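Local coordinates for protein sulfatase (Bacteroides fragilis CAG:558, PDB 6USS) that probably hydrolyses aryl sulfate esters as a calcium-dependent sulfatase of a human gut bacterium, at residues T160-K165 with F254-H259. The protein carries 1 engineered substitution. Sequence-based numbering, arbitrary orientation.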
loop_
_atom_site.group_PDB
_atom_site.type_symbol
_atom_site.label_atom_id
_atom_site.label_comp_id
_atom_site.label_asym_id
_atom_site.label_seq_id
_atom_site.Cartn_x
_atom_site.Cartn_y
_atom_site.Cartn_z
ATOM N N THR A 160 6.654 -4.346 -4.973
ATOM C CA THR A 160 7.559 -3.638 -4.071
ATOM C C THR A 160 7.341 -4.087 -2.633
ATOM O O THR A 160 6.208 -4.067 -2.137
ATOM C CB THR A 160 7.341 -2.133 -4.187
ATOM O OG1 THR A 160 5.956 -1.848 -3.981
ATOM C CG2 THR A 160 7.711 -1.664 -5.572
ATOM N N ILE A 161 8.425 -4.476 -1.967
ATOM C CA ILE A 161 8.377 -5.013 -0.613
ATOM C C ILE A 161 9.313 -4.199 0.266
ATOM O O ILE A 161 10.491 -4.028 -0.075
ATOM C CB ILE A 161 8.796 -6.494 -0.566
ATOM C CG1 ILE A 161 7.975 -7.328 -1.538
ATOM C CG2 ILE A 161 8.708 -7.030 0.852
ATOM C CD1 ILE A 161 8.562 -8.688 -1.784
ATOM N N HIS A 162 8.796 -3.726 1.405
ATOM C CA HIS A 162 9.597 -3.113 2.458
ATOM C C HIS A 162 9.650 -4.008 3.694
ATOM O O HIS A 162 8.612 -4.474 4.191
ATOM C CB HIS A 162 9.070 -1.743 2.893
ATOM C CG HIS A 162 9.706 -1.265 4.160
ATOM N ND1 HIS A 162 10.938 -0.642 4.185
ATOM C CD2 HIS A 162 9.347 -1.434 5.454
ATOM C CE1 HIS A 162 11.276 -0.385 5.438
ATOM N NE2 HIS A 162 10.327 -0.856 6.228
ATOM N N CYS A 163 10.855 -4.188 4.230
ATOM C CA CYS A 163 11.053 -5.052 5.382
ATOM C C CYS A 163 12.071 -4.420 6.318
ATOM O O CYS A 163 13.240 -4.253 5.943
ATOM C CB CYS A 163 11.516 -6.434 4.925
ATOM S SG CYS A 163 11.784 -7.576 6.308
ATOM N N GLY A 164 11.626 -4.075 7.528
ATOM C CA GLY A 164 12.520 -3.491 8.516
ATOM C C GLY A 164 12.357 -2.001 8.788
ATOM O O GLY A 164 11.236 -1.484 8.849
ATOM N N LYS A 165 13.485 -1.313 8.973
ATOM C CA LYS A 165 13.486 0.097 9.349
ATOM C C LYS A 165 13.110 0.975 8.161
ATOM O O LYS A 165 13.803 0.981 7.140
ATOM C CB LYS A 165 14.860 0.495 9.881
ATOM C CG LYS A 165 15.146 1.979 9.839
ATOM C CD LYS A 165 16.182 2.337 10.887
ATOM C CE LYS A 165 16.717 3.743 10.668
ATOM N NZ LYS A 165 17.884 3.995 11.546
ATOM N N PHE A 254 11.025 -5.839 -6.017
ATOM C CA PHE A 254 12.040 -5.020 -5.385
ATOM C C PHE A 254 11.836 -5.213 -3.894
ATOM O O PHE A 254 10.748 -4.943 -3.377
ATOM C CB PHE A 254 11.894 -3.560 -5.800
ATOM C CG PHE A 254 12.685 -2.618 -4.965
ATOM C CD1 PHE A 254 14.064 -2.568 -5.067
ATOM C CD2 PHE A 254 12.051 -1.766 -4.066
ATOM C CE1 PHE A 254 14.805 -1.672 -4.292
ATOM C CE2 PHE A 254 12.788 -0.875 -3.279
ATOM C CZ PHE A 254 14.161 -0.828 -3.398
ATOM N N LEU A 255 12.840 -5.753 -3.224
ATOM C CA LEU A 255 12.813 -5.931 -1.786
ATOM C C LEU A 255 13.773 -4.932 -1.158
ATOM O O LEU A 255 14.977 -4.978 -1.427
ATOM C CB LEU A 255 13.204 -7.357 -1.420
ATOM C CG LEU A 255 13.514 -7.568 0.066
ATOM C CD1 LEU A 255 12.332 -7.177 0.891
ATOM C CD2 LEU A 255 13.896 -9.024 0.345
ATOM N N TYR A 256 13.245 -4.028 -0.337
ATOM C CA TYR A 256 14.086 -3.130 0.460
ATOM C C TYR A 256 14.275 -3.785 1.820
ATOM O O TYR A 256 13.476 -3.603 2.740
ATOM C CB TYR A 256 13.459 -1.745 0.595
ATOM C CG TYR A 256 14.260 -0.733 1.420
ATOM C CD1 TYR A 256 15.648 -0.630 1.311
ATOM C CD2 TYR A 256 13.611 0.149 2.286
ATOM C CE1 TYR A 256 16.377 0.325 2.061
ATOM C CE2 TYR A 256 14.317 1.095 3.025
ATOM C CZ TYR A 256 15.701 1.182 2.911
ATOM O OH TYR A 256 16.370 2.132 3.663
ATOM N N MET A 257 15.347 -4.566 1.948
ATOM C CA MET A 257 15.655 -5.261 3.200
ATOM C C MET A 257 16.470 -4.318 4.072
ATOM O O MET A 257 17.688 -4.228 3.942
ATOM C CB MET A 257 16.405 -6.556 2.918
ATOM C CG MET A 257 16.612 -7.426 4.136
ATOM S SD MET A 257 15.072 -8.244 4.586
ATOM C CE MET A 257 15.493 -8.948 6.188
ATOM N N ALA A 258 15.790 -3.604 4.974
ATOM C CA ALA A 258 16.410 -2.548 5.776
ATOM C C ALA A 258 16.432 -2.975 7.243
ATOM O O ALA A 258 15.465 -2.759 7.970
ATOM C CB ALA A 258 15.669 -1.223 5.590
ATOM N N HIS A 259 17.554 -3.551 7.673
ATOM C CA HIS A 259 17.673 -4.109 9.016
ATOM C C HIS A 259 17.589 -3.031 10.091
ATOM O O HIS A 259 17.980 -1.876 9.884
ATOM C CB HIS A 259 18.993 -4.870 9.172
ATOM C CG HIS A 259 18.903 -6.282 8.719
ATOM N ND1 HIS A 259 18.323 -7.266 9.488
ATOM C CD2 HIS A 259 19.270 -6.876 7.559
ATOM C CE1 HIS A 259 18.343 -8.409 8.826
ATOM N NE2 HIS A 259 18.917 -8.200 7.654
HETATM O O HOH W 1 14.956 2.859 5.708
#
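Residues 160-164 and 254-258 run as neighbouring parallel strands, Ile161 lying opposite Leu255 and Cys163 opposite Met257, and the backbone bonds go zigzag: Ile161, Cys163 and Lys165 donate N-H to the carbonyls of Phe254, Tyr256 and Ala258, while Tyr256 and Ala258 N bond back to Ile161 and Cys163 O. The last of them, Lys165 N to Ala258 O, is 2.6 Å.

On the sheet face turned to helix 231-247, CG2 of Ile161 meets CD1 of Leu255 at 3.6 Å, the side chains crossing at a slant. Cys163 SG, anti to its backbone N (chi1 -180°), lies 3.8 Å from Met257 SD; Ala239 of the helix touches both.

On the other face, beyond Thr160 and Phe254, His162 and Tyr256 extend side by side, rim to rim: His162 ND1 lies 3.4 Å from Tyr256 CD2, with ring planes 49° apart. Ala258 CB sits against one face of the tyrosine ring, offset toward its rim, and Phe183 meets the imidazole edge to face.

The two strands belong to the central sheet of the alkaline phosphatase-like fold, with metal ligands at the C-terminal ends of its strands. Strand 253-258 lies between 159-164 and 35-41, and Asp42, just past the latter, binds calcium. At this end Gly164 adopts a positive phi (107°), where a CB would jam against Cys163 O and, pointing at the partner strand, clash with Ala258 O; Gly164 O accepts a bond from His162 NE2 (2.8 Å), the donor well above the carbonyl plane. One water bridges the segments, donating to Lys165 O and accepting from Tyr256 OH, each 2.6 Å away. Just past the strand end, the extended Lys165 chain carries NZ to a salt bridge with Asp42 and a hydrogen bond to Gly193 O, beside the calcium ion and the engineered Cys88.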